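Putative glycosyl hydrolase (Bacteroides thetaiotaomicron VPI-5482, PDB 3K11) is a putative glycoside hydrolase of family 88, probably cleaving glycosidic linkages in carbohydrates, although its substrate is not established. Local coordinates at residues A[201-212]-A[267-278]. Numbering follows the deposited sequence.
Sequences LDDMFMGIPAVA and ANGWALLTACEL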
ATOM      1  N   LEU A 201     -18.517   7.837  12.428  1.00 22.74           N
ATOM      2  CA  LEU A 201     -18.612   6.378  12.344  1.00 21.52           C
ATOM      3  C   LEU A 201     -18.877   5.799  13.737  1.00 24.18           C
ATOM      4  O   LEU A 201     -19.628   4.820  13.887  1.00 24.91           O
ATOM      5  CB  LEU A 201     -17.324   5.811  11.739  1.00 23.91           C
ATOM      6  CG  LEU A 201     -17.322   4.349  11.400  1.00 18.49           C
ATOM      7  CD1 LEU A 201     -18.471   3.997  10.431  1.00 18.83           C
ATOM      8  CD2 LEU A 201     -15.920   3.947  10.824  1.00 22.28           C
ATOM      9  N   ASP A 202     -18.279   6.404  14.777  1.00 24.77           N
ATOM     10  CA  ASP A 202     -18.422   5.919  16.148  1.00 24.58           C
ATOM     11  C   ASP A 202     -19.880   5.818  16.538  1.00 24.04           C
ATOM     12  O   ASP A 202     -20.243   4.927  17.324  1.00 24.16           O
ATOM     13  CB  ASP A 202     -17.759   6.862  17.169  1.00 25.22           C
ATOM     14  CG  ASP A 202     -16.290   7.193  16.827  1.00 32.90           C
ATOM     15  OD1 ASP A 202     -16.053   7.727  15.749  1.00 24.39           O
ATOM     16  OD2 ASP A 202     -15.367   6.873  17.610  1.00 40.63           O
ATOM     17  N   ASP A 203     -20.737   6.661  15.958  1.00 23.69           N
ATOM     18  CA  ASP A 203     -22.140   6.727  16.429  1.00 24.43           C
ATOM     19  C   ASP A 203     -22.964   5.550  15.938  1.00 24.83           C
ATOM     20  O   ASP A 203     -24.025   5.319  16.448  1.00 24.89           O
ATOM     21  CB  ASP A 203     -22.810   8.022  16.056  1.00 25.49           C
ATOM     22  CG  ASP A 203     -22.375   9.196  16.924  1.00 29.51           C
ATOM     23  OD1 ASP A 203     -21.938   8.962  18.078  1.00 25.34           O
ATOM     24  OD2 ASP A 203     -22.550  10.338  16.473  1.00 24.77           O
HETATM   25  N   MSE A 204     -22.473   4.792  14.947  1.00 23.37           N
HETATM   26  CA  MSE A 204     -23.103   3.520  14.634  1.00 21.85           C
HETATM   27  C   MSE A 204     -23.181   2.692  15.931  1.00 21.25           C
HETATM   28  O   MSE A 204     -24.208   2.122  16.271  1.00 25.30           O
HETATM   29  CB  MSE A 204     -22.340   2.768  13.553  1.00 24.50           C
HETATM   30  CG  MSE A 204     -22.491   3.422  12.188  1.00 22.79           C
HETATM   31 SE   MSE A 204     -21.687   2.411  10.766  0.75 20.85          SE
HETATM   32  CE  MSE A 204     -23.070   1.099  10.572  1.00 21.95           C
ATOM     33  N   PHE A 205     -22.087   2.682  16.681  1.00 21.67           N
ATOM     34  CA  PHE A 205     -21.957   1.891  17.902  1.00 22.04           C
ATOM     35  C   PHE A 205     -22.516   2.618  19.094  1.00 22.88           C
ATOM     36  O   PHE A 205     -23.093   1.997  19.986  1.00 26.70           O
ATOM     37  CB  PHE A 205     -20.504   1.498  18.130  1.00 26.97           C
ATOM     38  CG  PHE A 205     -20.302   0.676  19.353  1.00 23.76           C
ATOM     39  CD1 PHE A 205     -20.739  -0.668  19.405  1.00 26.39           C
ATOM     40  CD2 PHE A 205     -19.725   1.253  20.466  1.00 28.83           C
ATOM     41  CE1 PHE A 205     -20.581  -1.408  20.570  1.00 31.53           C
ATOM     42  CE2 PHE A 205     -19.580   0.525  21.650  1.00 33.01           C
ATOM     43  CZ  PHE A 205     -19.995  -0.808  21.691  1.00 29.03           C
HETATM   44  N   MSE A 206     -22.386   3.934  19.119  1.00 23.96           N
HETATM   45  CA  MSE A 206     -22.945   4.656  20.261  1.00 23.62           C
HETATM   46  C   MSE A 206     -24.466   4.579  20.295  1.00 24.92           C
HETATM   47  O   MSE A 206     -25.070   4.578  21.372  1.00 24.36           O
HETATM   48  CB  MSE A 206     -22.484   6.111  20.302  1.00 25.20           C
HETATM   49  CG  MSE A 206     -21.023   6.315  20.258  1.00 25.59           C
HETATM   50 SE   MSE A 206     -20.012   5.376  21.685  0.75 25.65          SE
HETATM   51  CE  MSE A 206     -18.274   5.066  20.687  1.00 29.63           C
ATOM     52  N   GLY A 207     -25.097   4.544  19.133  1.00 24.68           N
ATOM     53  CA  GLY A 207     -26.568   4.560  19.023  1.00 24.77           C
ATOM     54  C   GLY A 207     -27.315   3.285  18.667  1.00 23.92           C
ATOM     55  O   GLY A 207     -28.360   3.006  19.244  1.00 24.84           O
ATOM     56  N   ILE A 208     -26.776   2.468  17.765  1.00 23.55           N
ATOM     57  CA  ILE A 208     -27.589   1.368  17.189  1.00 21.82           C
ATOM     58  C   ILE A 208     -27.821   0.204  18.147  1.00 24.38           C
ATOM     59  O   ILE A 208     -28.961  -0.206  18.294  1.00 25.32           O
ATOM     60  CB  ILE A 208     -27.071   0.930  15.810  1.00 22.58           C
ATOM     61  CG1 ILE A 208     -27.127   2.147  14.878  1.00 24.62           C
ATOM     62  CG2 ILE A 208     -27.841  -0.286  15.263  1.00 23.74           C
ATOM     63  CD1 ILE A 208     -26.421   1.902  13.490  1.00 22.02           C
ATOM     64  N   PRO A 209     -26.775  -0.264  18.874  1.00 23.36           N
ATOM     65  CA  PRO A 209     -27.022  -1.365  19.819  1.00 22.06           C
ATOM     66  C   PRO A 209     -28.093  -1.082  20.866  1.00 21.93           C
ATOM     67  O   PRO A 209     -28.879  -1.980  21.208  1.00 24.27           O
ATOM     68  CB  PRO A 209     -25.644  -1.605  20.449  1.00 24.64           C
ATOM     69  CG  PRO A 209     -24.680  -1.199  19.332  1.00 23.75           C
ATOM     70  CD  PRO A 209     -25.348   0.081  18.851  1.00 26.51           C
ATOM     71  N   ALA A 210     -28.149   0.150  21.373  1.00 23.28           N
ATOM     72  CA  ALA A 210     -29.162   0.523  22.354  1.00 22.85           C
ATOM     73  C   ALA A 210     -30.569   0.370  21.770  1.00 21.35           C
ATOM     74  O   ALA A 210     -31.492  -0.103  22.442  1.00 25.69           O
ATOM     75  CB  ALA A 210     -28.940   1.968  22.806  1.00 23.36           C
ATOM     76  N   VAL A 211     -30.731   0.860  20.539  1.00 24.27           N
ATOM     77  CA  VAL A 211     -32.018   0.767  19.851  1.00 24.41           C
ATOM     78  C   VAL A 211     -32.354  -0.704  19.621  1.00 23.76           C
ATOM     79  O   VAL A 211     -33.463  -1.126  19.902  1.00 22.55           O
ATOM     80  CB  VAL A 211     -32.046   1.607  18.546  1.00 23.20           C
ATOM     81  CG1 VAL A 211     -33.420   1.456  17.837  1.00 21.58           C
ATOM     82  CG2 VAL A 211     -31.738   3.102  18.842  1.00 23.65           C
ATOM     83  N   ALA A 212     -31.407  -1.505  19.112  1.00 23.17           N
ATOM     84  CA  ALA A 212     -31.614  -2.943  18.934  1.00 22.23           C
ATOM     85  C   ALA A 212     -32.013  -3.651  20.252  1.00 24.99           C
ATOM     86  O   ALA A 212     -32.966  -4.444  20.288  1.00 24.28           O
ATOM     87  CB  ALA A 212     -30.348  -3.607  18.279  1.00 23.34           C
ATOM     88  N   ALA A 267     -12.712   3.154  15.061  1.00 23.24           N
ATOM     89  CA  ALA A 267     -14.082   3.433  14.612  1.00 22.81           C
ATOM     90  C   ALA A 267     -14.513   2.373  13.609  1.00 22.95           C
ATOM     91  O   ALA A 267     -15.681   2.013  13.557  1.00 23.57           O
ATOM     92  CB  ALA A 267     -14.210   4.865  14.027  1.00 21.99           C
ATOM     93  N   ASN A 268     -13.582   1.839  12.805  1.00 22.36           N
ATOM     94  CA  ASN A 268     -13.926   0.710  11.958  1.00 20.36           C
ATOM     95  C   ASN A 268     -14.278  -0.487  12.806  1.00 22.19           C
ATOM     96  O   ASN A 268     -15.233  -1.207  12.507  1.00 24.27           O
ATOM     97  CB  ASN A 268     -12.801   0.396  10.964  1.00 23.31           C
ATOM     98  CG  ASN A 268     -13.029   1.101   9.641  1.00 20.88           C
ATOM     99  OD1 ASN A 268     -13.637   0.508   8.721  1.00 22.17           O
ATOM    100  ND2 ASN A 268     -12.649   2.403   9.561  1.00 23.35           N
ATOM    101  N   GLY A 269     -13.609  -0.636  13.955  1.00 22.87           N
ATOM    102  CA  GLY A 269     -14.012  -1.647  14.930  1.00 23.43           C
ATOM    103  C   GLY A 269     -15.420  -1.391  15.441  1.00 22.69           C
ATOM    104  O   GLY A 269     -16.240  -2.301  15.502  1.00 23.90           O
ATOM    105  N   TRP A 270     -15.737  -0.168  15.803  1.00 22.83           N
ATOM    106  CA  TRP A 270     -17.081   0.136  16.259  1.00 22.37           C
ATOM    107  C   TRP A 270     -18.151  -0.235  15.219  1.00 24.21           C
ATOM    108  O   TRP A 270     -19.196  -0.723  15.572  1.00 24.96           O
ATOM    109  CB  TRP A 270     -17.207   1.608  16.609  1.00 22.64           C
ATOM    110  CG  TRP A 270     -16.434   2.071  17.815  1.00 23.02           C
ATOM    111  CD1 TRP A 270     -15.857   3.324  17.986  1.00 27.84           C
ATOM    112  CD2 TRP A 270     -16.152   1.341  19.013  1.00 28.25           C
ATOM    113  NE1 TRP A 270     -15.251   3.375  19.196  1.00 28.38           N
ATOM    114  CE2 TRP A 270     -15.404   2.179  19.839  1.00 30.82           C
ATOM    115  CE3 TRP A 270     -16.455   0.060  19.463  1.00 35.07           C
ATOM    116  CZ2 TRP A 270     -14.949   1.784  21.075  1.00 31.82           C
ATOM    117  CZ3 TRP A 270     -15.995  -0.333  20.712  1.00 35.37           C
ATOM    118  CH2 TRP A 270     -15.234   0.530  21.489  1.00 33.23           C
ATOM    119  N   ALA A 271     -17.877  -0.040  13.935  1.00 24.08           N
ATOM    120  CA  ALA A 271     -18.825  -0.355  12.857  1.00 22.31           C
ATOM    121  C   ALA A 271     -18.980  -1.875  12.730  1.00 23.07           C
ATOM    122  O   ALA A 271     -20.077  -2.389  12.486  1.00 24.86           O
ATOM    123  CB  ALA A 271     -18.322   0.202  11.512  1.00 23.02           C
ATOM    124  N   LEU A 272     -17.878  -2.601  12.874  1.00 23.38           N
ATOM    125  CA  LEU A 272     -17.917  -4.081  12.808  1.00 22.82           C
ATOM    126  C   LEU A 272     -18.688  -4.641  13.991  1.00 23.57           C
ATOM    127  O   LEU A 272     -19.508  -5.566  13.853  1.00 23.70           O
ATOM    128  CB  LEU A 272     -16.476  -4.635  12.760  1.00 21.98           C
ATOM    129  CG  LEU A 272     -16.310  -6.074  12.194  1.00 23.73           C
ATOM    130  CD1 LEU A 272     -16.772  -6.204  10.708  1.00 24.79           C
ATOM    131  CD2 LEU A 272     -14.865  -6.546  12.381  1.00 22.76           C
ATOM    132  N   LEU A 273     -18.445  -4.036  15.157  1.00 21.80           N
ATOM    133  CA  LEU A 273     -19.116  -4.431  16.407  1.00 22.14           C
ATOM    134  C   LEU A 273     -20.588  -4.101  16.359  1.00 21.15           C
ATOM    135  O   LEU A 273     -21.416  -4.872  16.871  1.00 23.89           O
ATOM    136  CB  LEU A 273     -18.392  -3.796  17.617  1.00 22.06           C
ATOM    137  CG  LEU A 273     -18.835  -4.134  19.036  1.00 30.46           C
ATOM    138  CD1 LEU A 273     -19.055  -5.578  19.279  1.00 20.80           C
ATOM    139  CD2 LEU A 273     -17.822  -3.567  20.041  1.00 28.71           C
ATOM    140  N   THR A 274     -20.939  -2.968  15.767  1.00 23.53           N
ATOM    141  CA  THR A 274     -22.359  -2.622  15.581  1.00 23.64           C
ATOM    142  C   THR A 274     -23.096  -3.674  14.772  1.00 24.13           C
ATOM    143  O   THR A 274     -24.198  -4.111  15.126  1.00 24.35           O
ATOM    144  CB  THR A 274     -22.498  -1.279  14.850  1.00 24.18           C
ATOM    145  OG1 THR A 274     -21.897  -0.274  15.662  1.00 26.31           O
ATOM    146  CG2 THR A 274     -23.962  -0.910  14.647  1.00 24.14           C
ATOM    147  N   ALA A 275     -22.492  -4.105  13.669  1.00 23.11           N
ATOM    148  CA  ALA A 275     -23.089  -5.179  12.866  1.00 22.68           C
ATOM    149  C   ALA A 275     -23.293  -6.437  13.704  1.00 23.75           C
ATOM    150  O   ALA A 275     -24.335  -7.071  13.622  1.00 24.51           O
ATOM    151  CB  ALA A 275     -22.218  -5.447  11.648  1.00 21.11           C
ATOM    152  N   CYS A 276     -22.301  -6.824  14.526  1.00 23.20           N
ATOM    153  CA  CYS A 276     -22.467  -7.971  15.428  1.00 23.12           C
ATOM    154  C   CYS A 276     -23.582  -7.759  16.433  1.00 23.07           C
ATOM    155  O   CYS A 276     -24.388  -8.651  16.619  1.00 24.04           O
ATOM    156  CB  CYS A 276     -21.159  -8.269  16.183  1.00 22.89           C
ATOM    157  SG  CYS A 276     -19.816  -8.880  15.123  1.00 25.26           S
ATOM    158  N   GLU A 277     -23.639  -6.590  17.077  1.00 20.74           N
ATOM    159  CA  GLU A 277     -24.695  -6.336  18.041  1.00 22.49           C
ATOM    160  C   GLU A 277     -26.094  -6.386  17.425  1.00 24.40           C
ATOM    161  O   GLU A 277     -27.053  -6.898  18.036  1.00 22.72           O
ATOM    162  CB  GLU A 277     -24.474  -5.000  18.705  1.00 24.11           C
ATOM    163  CG  GLU A 277     -23.236  -4.920  19.622  1.00 23.92           C
ATOM    164  CD  GLU A 277     -23.428  -5.602  20.938  1.00 27.43           C
ATOM    165  OE1 GLU A 277     -23.135  -6.802  21.019  1.00 25.85           O
ATOM    166  OE2 GLU A 277     -23.768  -4.908  21.918  1.00 28.78           O
ATOM    167  N   LEU A 278     -26.221  -5.835  16.224  1.00 23.93           N
ATOM    168  CA  LEU A 278     -27.488  -5.819  15.486  1.00 22.22           C
ATOM    169  C   LEU A 278     -27.865  -7.200  14.994  1.00 24.19           C
ATOM    170  O   LEU A 278     -28.997  -7.635  15.166  1.00 23.97           O
ATOM    171  CB  LEU A 278     -27.404  -4.815  14.328  1.00 22.88           C
ATOM    172  CG  LEU A 278     -28.636  -4.621  13.456  1.00 21.54           C
ATOM    173  CD1 LEU A 278     -29.838  -4.291  14.306  1.00 20.69           C
ATOM    174  CD2 LEU A 278     -28.384  -3.541  12.368  1.00 19.61           C
TER
HETATM  175  O   HOH W   1     -13.781   5.640  19.963  1.00 30.46           O
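Phe205 and Trp270 form an offset stack between two helices. The Phe205 ring and the six-membered ring of Trp270 lie nearly parallel, 8° apart, with centroids separated by 4.6 Å. The overlap is at the rims, where Phe205 CD2 sits 3.6 Å from Trp270 CE3. Met206 CE lies over the same indole face as Phe205, above the five-membered ring, 4.1 Å from its centroid, in a CH-pi contact. Phe205 reaches across because its CG is anti to the backbone N (chi1 -179°). Its CE1 then meets Leu273 CD2 at 3.5 Å. At the indole edge a water accepts from Trp270 NE1 and donates to Asp202 OD2, bridging the helices where no direct hydrogen bond joins them. The other carboxylate oxygen, OD1, is hydrogen-bonded to His250 NE2, and a bound 1,2-ethanediol lies about 3 Å from the Asp202 side chain.

The segments lie on helices 202-217 and 265-281. The axes of 202-212 and 267-278 run in the same general direction, 30° apart, and come within 7.6 Å. This buried contact probably joins two helices of the (alpha/alpha)6 barrel expected for family 88. Toward the start of both segments, Leu201 CD2 packs on Ala267 CB, and CD1 on Ala271 CB, which the selenium of Met204, present as selenomethionine, also touches.

Thr274 fits against the backbone of Met204 and Phe205. Its OG1 donates back to Trp270 O at 2.7 Å, a carbonyl that also accepts from Thr274 N on the opposite face of its plane. This bond fixes the rotation of Thr274 and directs CG2 to Ile208 CB, 3.8 Å away. Farther along, Pro209 CG rests on Glu277 CB. The Glu277 carboxylate forms a salt bridge with Lys156. Helix 222-240 packs against Met204, Ile208 and Leu278, while helix 326-342 meets Trp270 and Leu273.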